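GH18 chiitnase (Pseudoalteromonas aurantia, PDB 6K7Z) probably cleaves internal beta-1,4 linkages of chitin, as a glycoside hydrolase family 18 endochitinase built on a TIM-barrel fold. Local coordinates at residues V25-F30 with W183-F188; N207-P212 with E217-G222. All coordinates share one frame; numbering follows the deposited sequence.

Contact 1: residues V25-F30 with W183-F188; sequences VVNLAF and WLNVQF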
ATOM      1  N   VAL A  25       5.776  -5.666   7.671  1.00 12.13           N
ATOM      2  CA  VAL A  25       5.944  -4.365   7.028  1.00 10.18           C
ATOM      3  C   VAL A  25       4.966  -3.384   7.652  1.00 11.27           C
ATOM      4  O   VAL A  25       3.784  -3.695   7.824  1.00 10.87           O
ATOM      5  CB  VAL A  25       5.688  -4.448   5.509  1.00 12.82           C
ATOM      6  CG1 VAL A  25       5.931  -3.092   4.860  1.00 11.40           C
ATOM      7  CG2 VAL A  25       6.549  -5.520   4.865  1.00 15.65           C
ATOM      8  N   VAL A  26       5.448  -2.186   7.957  1.00  8.78           N
ATOM      9  CA  VAL A  26       4.598  -1.098   8.412  1.00 10.61           C
ATOM     10  C   VAL A  26       4.738   0.040   7.417  1.00  9.24           C
ATOM     11  O   VAL A  26       5.855   0.506   7.156  1.00 13.20           O
ATOM     12  CB  VAL A  26       4.962  -0.642   9.831  1.00 10.21           C
ATOM     13  CG1 VAL A  26       4.228   0.641  10.166  1.00 10.68           C
ATOM     14  CG2 VAL A  26       4.631  -1.750  10.828  1.00 11.98           C
ATOM     15  N   ASN A  27       3.609   0.482   6.858  1.00 10.37           N
ATOM     16  CA  ASN A  27       3.564   1.616   5.943  1.00  9.17           C
ATOM     17  C   ASN A  27       3.174   2.859   6.729  1.00 11.33           C
ATOM     18  O   ASN A  27       2.052   2.944   7.230  1.00 11.21           O
ATOM     19  CB  ASN A  27       2.550   1.403   4.818  1.00  9.44           C
ATOM     20  CG  ASN A  27       2.845   0.183   3.970  1.00 10.78           C
ATOM     21  OD1 ASN A  27       3.994  -0.201   3.799  1.00 11.28           O
ATOM     22  ND2 ASN A  27       1.795  -0.405   3.394  1.00  8.79           N
ATOM     23  N   LEU A  28       4.080   3.833   6.818  1.00 10.63           N
ATOM     24  CA  LEU A  28       3.740   5.090   7.469  1.00 11.11           C
ATOM     25  C   LEU A  28       2.944   5.949   6.495  1.00  9.97           C
ATOM     26  O   LEU A  28       3.400   6.225   5.382  1.00 14.26           O
ATOM     27  CB  LEU A  28       5.000   5.812   7.948  1.00  9.40           C
ATOM     28  CG  LEU A  28       5.960   4.939   8.742  1.00  8.46           C
ATOM     29  CD1 LEU A  28       7.250   5.694   9.035  1.00 13.02           C
ATOM     30  CD2 LEU A  28       5.296   4.470  10.051  1.00 10.80           C
ATOM     31  N   ALA A  29       1.757   6.375   6.910  1.00 10.88           N
ATOM     32  CA  ALA A  29       0.856   7.148   6.056  1.00 11.56           C
ATOM     33  C   ALA A  29       0.602   8.554   6.627  1.00 11.07           C
ATOM     34  O   ALA A  29       0.145   8.658   7.758  1.00 13.83           O
ATOM     35  CB  ALA A  29      -0.470   6.396   5.916  1.00 11.53           C
ATOM     36  N   PHE A  30       0.830   9.639   5.880  1.00 14.45           N
ATOM     37  CA  PHE A  30       1.238   9.666   4.481  1.00 11.81           C
ATOM     38  C   PHE A  30       2.268  10.758   4.226  1.00 13.00           C
ATOM     39  O   PHE A  30       2.428  11.707   5.000  1.00 12.66           O
ATOM     40  CB  PHE A  30       0.056   9.953   3.543  1.00 11.77           C
ATOM     41  CG  PHE A  30      -0.947   8.848   3.442  1.00 12.28           C
ATOM     42  CD1 PHE A  30      -0.680   7.723   2.686  1.00 13.18           C
ATOM     43  CD2 PHE A  30      -2.181   8.960   4.064  1.00 14.29           C
ATOM     44  CE1 PHE A  30      -1.628   6.697   2.579  1.00 11.25           C
ATOM     45  CE2 PHE A  30      -3.123   7.947   3.967  1.00 13.40           C
ATOM     46  CZ  PHE A  30      -2.847   6.820   3.218  1.00 12.38           C
ATOM     47  N   TRP A 183       5.451  -5.864  -4.253  1.00 14.01           N
ATOM     48  CA  TRP A 183       4.120  -6.445  -4.109  1.00 12.31           C
ATOM     49  C   TRP A 183       3.069  -5.352  -4.239  1.00 13.06           C
ATOM     50  O   TRP A 183       3.372  -4.157  -4.221  1.00 12.56           O
ATOM     51  CB  TRP A 183       3.951  -7.181  -2.778  1.00 12.56           C
ATOM     52  CG  TRP A 183       4.184  -6.336  -1.568  1.00 14.40           C
ATOM     53  CD1 TRP A 183       3.296  -5.467  -0.986  1.00 13.59           C
ATOM     54  CD2 TRP A 183       5.368  -6.295  -0.769  1.00 14.92           C
ATOM     55  NE1 TRP A 183       3.869  -4.881   0.112  1.00 13.08           N
ATOM     56  CE2 TRP A 183       5.141  -5.368   0.266  1.00 14.81           C
ATOM     57  CE3 TRP A 183       6.603  -6.950  -0.828  1.00 16.92           C
ATOM     58  CZ2 TRP A 183       6.099  -5.085   1.234  1.00 15.50           C
ATOM     59  CZ3 TRP A 183       7.554  -6.664   0.135  1.00 17.70           C
ATOM     60  CH2 TRP A 183       7.303  -5.735   1.144  1.00 15.37           C
ATOM     61  N   LEU A 184       1.824  -5.792  -4.367  1.00 10.73           N
ATOM     62  CA  LEU A 184       0.655  -4.926  -4.444  1.00 10.90           C
ATOM     63  C   LEU A 184      -0.175  -5.120  -3.187  1.00 10.98           C
ATOM     64  O   LEU A 184      -0.524  -6.255  -2.852  1.00 12.02           O
ATOM     65  CB  LEU A 184      -0.206  -5.273  -5.657  1.00  9.64           C
ATOM     66  CG  LEU A 184       0.435  -5.249  -7.040  1.00  9.51           C
ATOM     67  CD1 LEU A 184      -0.607  -5.654  -8.094  1.00 11.83           C
ATOM     68  CD2 LEU A 184       1.017  -3.855  -7.331  1.00 11.02           C
ATOM     69  N   ASN A 185      -0.499  -4.022  -2.508  1.00  8.95           N
ATOM     70  CA  ASN A 185      -1.428  -4.062  -1.373  1.00  9.26           C
ATOM     71  C   ASN A 185      -2.823  -3.811  -1.932  1.00  9.59           C
ATOM     72  O   ASN A 185      -3.261  -2.666  -2.037  1.00  9.91           O
ATOM     73  CB  ASN A 185      -1.062  -3.009  -0.332  1.00  9.39           C
ATOM     74  CG  ASN A 185       0.309  -3.242   0.296  1.00  9.14           C
ATOM     75  OD1 ASN A 185       0.631  -4.349   0.730  1.00 10.41           O
ATOM     76  ND2 ASN A 185       1.119  -2.184   0.352  1.00  9.73           N
ATOM     77  N   VAL A 186      -3.525  -4.881  -2.322  1.00  7.89           N
ATOM     78  CA  VAL A 186      -4.834  -4.723  -2.958  1.00 10.46           C
ATOM     79  C   VAL A 186      -5.873  -4.360  -1.898  1.00 14.58           C
ATOM     80  O   VAL A 186      -6.045  -5.076  -0.907  1.00 11.38           O
ATOM     81  CB  VAL A 186      -5.249  -5.996  -3.714  1.00 11.89           C
ATOM     82  CG1 VAL A 186      -6.574  -5.760  -4.431  1.00  9.40           C
ATOM     83  CG2 VAL A 186      -4.154  -6.429  -4.700  1.00 10.62           C
ATOM     84  N   GLN A 187      -6.588  -3.254  -2.115  1.00 13.18           N
ATOM     85  CA  GLN A 187      -7.576  -2.768  -1.151  1.00 10.76           C
ATOM     86  C   GLN A 187      -8.923  -3.413  -1.447  1.00 12.64           C
ATOM     87  O   GLN A 187      -9.735  -2.888  -2.210  1.00 12.77           O
ATOM     88  CB  GLN A 187      -7.685  -1.249  -1.201  1.00 10.94           C
ATOM     89  CG  GLN A 187      -6.362  -0.517  -1.132  1.00 10.57           C
ATOM     90  CD  GLN A 187      -6.546   0.989  -1.028  1.00 14.17           C
ATOM     91  OE1 GLN A 187      -7.569   1.463  -0.532  1.00 12.24           O
ATOM     92  NE2 GLN A 187      -5.547   1.751  -1.492  1.00 11.92           N
ATOM     93  N   PHE A 188      -9.186  -4.553  -0.808  1.00 11.38           N
ATOM     94  CA  PHE A 188     -10.477  -5.193  -0.997  1.00 11.08           C
ATOM     95  C   PHE A 188     -11.525  -4.547  -0.095  1.00 13.22           C
ATOM     96  O   PHE A 188     -12.202  -5.230   0.682  1.00 14.57           O
ATOM     97  CB  PHE A 188     -10.374  -6.703  -0.742  1.00 13.86           C
ATOM     98  CG  PHE A 188      -9.645  -7.450  -1.835  1.00 13.61           C
ATOM     99  CD1 PHE A 188     -10.222  -7.606  -3.091  1.00 12.20           C
ATOM    100  CD2 PHE A 188      -8.370  -7.974  -1.617  1.00 12.85           C
ATOM    101  CE1 PHE A 188      -9.564  -8.287  -4.097  1.00 10.66           C
ATOM    102  CE2 PHE A 188      -7.704  -8.669  -2.625  1.00 12.83           C
ATOM    103  CZ  PHE A 188      -8.302  -8.820  -3.872  1.00 12.67           C
TER
HETATM  104  O   HOH W   1       3.817  -2.210   1.719  1.00  9.53           O

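Contact 2: residues N207-P212 with E217-G222; sequences NYTKLP and EKVIAG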
ATOM      1  N   ASN A 207      -7.010 -14.366 -10.000  1.00 14.73           N
ATOM      2  CA  ASN A 207      -6.774 -13.742 -11.303  1.00 17.25           C
ATOM      3  C   ASN A 207      -5.589 -12.791 -11.248  1.00 17.66           C
ATOM      4  O   ASN A 207      -4.755 -12.759 -12.169  1.00 17.94           O
ATOM      5  CB  ASN A 207      -8.026 -12.987 -11.758  1.00 16.95           C
ATOM      6  CG  ASN A 207      -9.152 -13.907 -12.150  1.00 22.62           C
ATOM      7  OD1 ASN A 207      -8.942 -15.095 -12.371  1.00 20.23           O
ATOM      8  ND2 ASN A 207     -10.358 -13.358 -12.257  1.00 20.68           N
ATOM      9  N   TYR A 208      -5.502 -11.996 -10.177  1.00 14.30           N
ATOM     10  CA  TYR A 208      -4.433 -11.007 -10.092  1.00 14.56           C
ATOM     11  C   TYR A 208      -3.072 -11.676  -9.980  1.00 16.36           C
ATOM     12  O   TYR A 208      -2.075 -11.150 -10.493  1.00 16.75           O
ATOM     13  CB  TYR A 208      -4.654 -10.070  -8.901  1.00 13.97           C
ATOM     14  CG  TYR A 208      -5.978  -9.343  -8.886  1.00 13.04           C
ATOM     15  CD1 TYR A 208      -6.740  -9.190 -10.042  1.00 15.11           C
ATOM     16  CD2 TYR A 208      -6.468  -8.804  -7.708  1.00 11.59           C
ATOM     17  CE1 TYR A 208      -7.965  -8.531 -10.012  1.00 13.31           C
ATOM     18  CE2 TYR A 208      -7.676  -8.133  -7.675  1.00 12.60           C
ATOM     19  CZ  TYR A 208      -8.420  -7.999  -8.820  1.00 14.80           C
ATOM     20  OH  TYR A 208      -9.631  -7.343  -8.761  1.00 15.57           O
ATOM     21  N   THR A 209      -3.001 -12.834  -9.307  1.00 12.03           N
ATOM     22  CA  THR A 209      -1.713 -13.512  -9.200  1.00 16.00           C
ATOM     23  C   THR A 209      -1.226 -14.039 -10.541  1.00 17.03           C
ATOM     24  O   THR A 209      -0.041 -14.362 -10.668  1.00 19.15           O
ATOM     25  CB  THR A 209      -1.764 -14.687  -8.226  1.00 16.00           C
ATOM     26  OG1 THR A 209      -2.638 -15.697  -8.748  1.00 16.69           O
ATOM     27  CG2 THR A 209      -2.248 -14.229  -6.858  1.00 15.27           C
ATOM     28  N   LYS A 210      -2.114 -14.141 -11.521  1.00 16.55           N
ATOM     29  CA  LYS A 210      -1.792 -14.685 -12.833  1.00 19.16           C
ATOM     30  C   LYS A 210      -1.582 -13.612 -13.889  1.00 20.80           C
ATOM     31  O   LYS A 210      -1.385 -13.948 -15.064  1.00 16.24           O
ATOM     32  CB  LYS A 210      -2.898 -15.643 -13.278  1.00 18.58           C
ATOM     33  CG  LYS A 210      -3.049 -16.842 -12.354  1.00 22.13           C
ATOM     34  CD  LYS A 210      -4.166 -17.764 -12.828  1.00 24.98           C
ATOM     35  CE  LYS A 210      -4.401 -18.892 -11.841  1.00 29.83           C
ATOM     36  NZ  LYS A 210      -5.596 -19.715 -12.207  1.00 40.20           N
ATOM     37  N   LEU A 211      -1.626 -12.337 -13.507  1.00 17.48           N
ATOM     38  CA  LEU A 211      -1.272 -11.272 -14.434  1.00 18.35           C
ATOM     39  C   LEU A 211       0.210 -11.368 -14.790  1.00 17.57           C
ATOM     40  O   LEU A 211       0.998 -11.936 -14.037  1.00 17.68           O
ATOM     41  CB  LEU A 211      -1.594  -9.902 -13.830  1.00 18.11           C
ATOM     42  CG  LEU A 211      -3.083  -9.523 -13.770  1.00 15.30           C
ATOM     43  CD1 LEU A 211      -3.309  -8.327 -12.864  1.00 18.31           C
ATOM     44  CD2 LEU A 211      -3.647  -9.246 -15.159  1.00 21.71           C
ATOM     45  N   PRO A 212       0.606 -10.849 -15.952  1.00 17.28           N
ATOM     46  CA  PRO A 212       2.031 -10.866 -16.311  1.00 18.76           C
ATOM     47  C   PRO A 212       2.890 -10.219 -15.231  1.00 18.86           C
ATOM     48  O   PRO A 212       2.566  -9.147 -14.716  1.00 16.56           O
ATOM     49  CB  PRO A 212       2.069 -10.074 -17.625  1.00 19.12           C
ATOM     50  CG  PRO A 212       0.702 -10.340 -18.253  1.00 18.77           C
ATOM     51  CD  PRO A 212      -0.249 -10.397 -17.066  1.00 18.65           C
ATOM     52  N   GLU A 217       3.115 -14.343  -4.356  1.00 15.58           N
ATOM     53  CA  GLU A 217       4.032 -13.615  -3.490  1.00 14.87           C
ATOM     54  C   GLU A 217       3.867 -12.112  -3.646  1.00 17.60           C
ATOM     55  O   GLU A 217       4.048 -11.365  -2.678  1.00 15.29           O
ATOM     56  CB  GLU A 217       5.469 -14.037  -3.798  1.00 18.45           C
ATOM     57  CG  GLU A 217       6.549 -13.306  -3.006  1.00 23.91           C
ATOM     58  CD  GLU A 217       6.767 -13.876  -1.613  1.00 27.57           C
ATOM     59  OE1 GLU A 217       7.779 -13.499  -0.992  1.00 30.59           O
ATOM     60  OE2 GLU A 217       5.941 -14.693  -1.134  1.00 30.11           O
ATOM     61  N   LYS A 218       3.505 -11.650  -4.844  1.00 15.71           N
ATOM     62  CA  LYS A 218       3.445 -10.225  -5.137  1.00 14.75           C
ATOM     63  C   LYS A 218       2.056  -9.622  -4.968  1.00 13.95           C
ATOM     64  O   LYS A 218       1.867  -8.445  -5.285  1.00 14.08           O
ATOM     65  CB  LYS A 218       3.960  -9.965  -6.556  1.00 14.42           C
ATOM     66  CG  LYS A 218       5.481 -10.141  -6.653  1.00 18.72           C
ATOM     67  CD  LYS A 218       6.112  -9.238  -7.695  1.00 15.99           C
ATOM     68  CE  LYS A 218       7.622  -9.385  -7.677  1.00 20.73           C
ATOM     69  NZ  LYS A 218       8.267  -8.586  -8.772  1.00 17.68           N
ATOM     70  N   VAL A 219       1.079 -10.376  -4.478  1.00 14.15           N
ATOM     71  CA  VAL A 219      -0.270  -9.850  -4.301  1.00 12.45           C
ATOM     72  C   VAL A 219      -0.682 -10.074  -2.853  1.00 13.14           C
ATOM     73  O   VAL A 219      -0.747 -11.220  -2.389  1.00 12.21           O
ATOM     74  CB  VAL A 219      -1.274 -10.488  -5.270  1.00 11.92           C
ATOM     75  CG1 VAL A 219      -2.627  -9.780  -5.152  1.00 13.30           C
ATOM     76  CG2 VAL A 219      -0.743 -10.426  -6.721  1.00 13.25           C
ATOM     77  N   ILE A 220      -0.945  -8.976  -2.144  1.00  9.89           N
ATOM     78  CA  ILE A 220      -1.349  -8.987  -0.736  1.00 11.48           C
ATOM     79  C   ILE A 220      -2.812  -8.573  -0.671  1.00 12.18           C
ATOM     80  O   ILE A 220      -3.201  -7.565  -1.274  1.00 12.71           O
ATOM     81  CB  ILE A 220      -0.488  -8.025   0.107  1.00 11.13           C
ATOM     82  CG1 ILE A 220       1.003  -8.202  -0.186  1.00 14.39           C
ATOM     83  CG2 ILE A 220      -0.791  -8.170   1.588  1.00 11.49           C
ATOM     84  CD1 ILE A 220       1.562  -9.540   0.208  1.00 16.74           C
ATOM     85  N   ALA A 221      -3.615  -9.319   0.082  1.00 12.25           N
ATOM     86  CA  ALA A 221      -5.038  -9.018   0.201  1.00 11.88           C
ATOM     87  C   ALA A 221      -5.271  -8.105   1.399  1.00 11.02           C
ATOM     88  O   ALA A 221      -4.928  -8.463   2.530  1.00 12.03           O
ATOM     89  CB  ALA A 221      -5.849 -10.303   0.335  1.00 15.85           C
ATOM     90  N   GLY A 222      -5.852  -6.933   1.161  1.00 11.63           N
ATOM     91  CA  GLY A 222      -5.985  -5.894   2.185  1.00 10.80           C
ATOM     92  C   GLY A 222      -7.422  -5.743   2.661  1.00 12.87           C
ATOM     93  O   GLY A 222      -8.365  -5.806   1.857  1.00 10.01           O
TER

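Contact 1: residues V25-F30 with W183-F188
Trp-183 and Val-25 meet inside the barrel, each reaching in from its own strand, and the indole is the side chain to follow. From CB the ring swings inward with CG between the backbone N and the carbonyl carbon (chi1 58°), and on the five-membered side CD1 rests on Ile-220 of the neighbouring strand. The next atom, Trp-183 NE1, donates to a water at 3.1 Å. At the six-membered end Trp-183 CZ2 lies 3.7 Å from Val-25 CG2, and Trp-183 CH2 is 3.8 Å from that same methyl, which comes at the ring obliquely. One layer further along the barrel, Asn-27 and Asn-185 approach from opposite directions. Their amide planes are turned 52° apart and the nearest atoms are two donors, Asn-27 ND2 and Asn-185 ND2, 3.6 Å apart with no direct bond between them. The water joins them instead: it donates to Asn-27 OD1 at 2.9 Å and accepts from Asn-185 ND2 at 3.0 Å. Asn-185 ND2 also makes a weak hydrogen bond to Asp-113, within the DxxDxDxE signature typical of this family. The water is gripped by three bonds, one given to Asn-27 and two accepted from Trp-183 and Asn-185, while the Val-25/Trp-183 touch covers more surface than the asparagine pair. Polar side chains of the two strands are thus joined by a water, with no direct hydrogen bond between them.

Contact 2: residues N207-P212 with E217-G222
Val-219 fits its isopropyl group against the last part of helix 198-209, where Tyr-208 and Thr-209 receive it; these three residues account for nearly all the surface buried here. Val-219 points at the helix, and its two methyls divide the work. With CG1 anti to the backbone N (chi1 -173°), Val-219 CG1 is directed to the tyrosine, ending 4.3 Å from Tyr-208 CB. The other methyl, Val-219 CG2, sits against main chain as much as side chain: it is 4.1 Å from Tyr-208 O and equally 4.1 Å from Thr-209 CA. Thr-209 adds its own methyl, CG2, at 4.1 Å from Val-219 CG2, the two side chains crossing at about a right angle. The threonine thereby turns carbon to the strand, while its OG1 is hydrogen-bonded to Leu-206 O one turn back. Tyr-208 likewise offers only the root of its side chain: the ring leads away to touch Pro-158, Leu-161 and Trp-194, and its OH is hydrogen-bonded to Glu-162. The carbonyl that Val-219 CG2 touches is meanwhile occupied by a backbone bond, Leu-211 N to Tyr-208 O at 3.3 Å, as the chain leaves the helix. No hydrogen bond crosses between the segments, and the spacings are those of ordinary, fairly relaxed van der Waals packing. The contact closes the helix-to-strand half of the beta-alpha-beta unit formed by strand 183-187, helix 198-209 and strand 219-224. Tyr-205 of the same helix reaches Val-219 O, and Val-186 packs beside Val-219 on the barrel's outer surface.

Contact 1 and contact 2 have centres 14 Å apart and sample the barrel from inside and outside. Contact 1 spans the interior near the middle of the chain between strands 25-33 and 183-187; contact 2 packs a surrounding helix onto strand 219-224. Along the chain they come in series, with strand 183-187 leading into helix 198-209 and then to strand 219-224. Strands 183-187 and 219-224 are parallel neighbours in one sheet, joined by probable backbone hydrogen bonds, Lys-218 O to Leu-184 N and Leu-184 O to Ile-220 N, each 2.8 Å. Their pairing is one place where interior and outer helical layer meet, reinforced by Trp-183 packing on Ile-220.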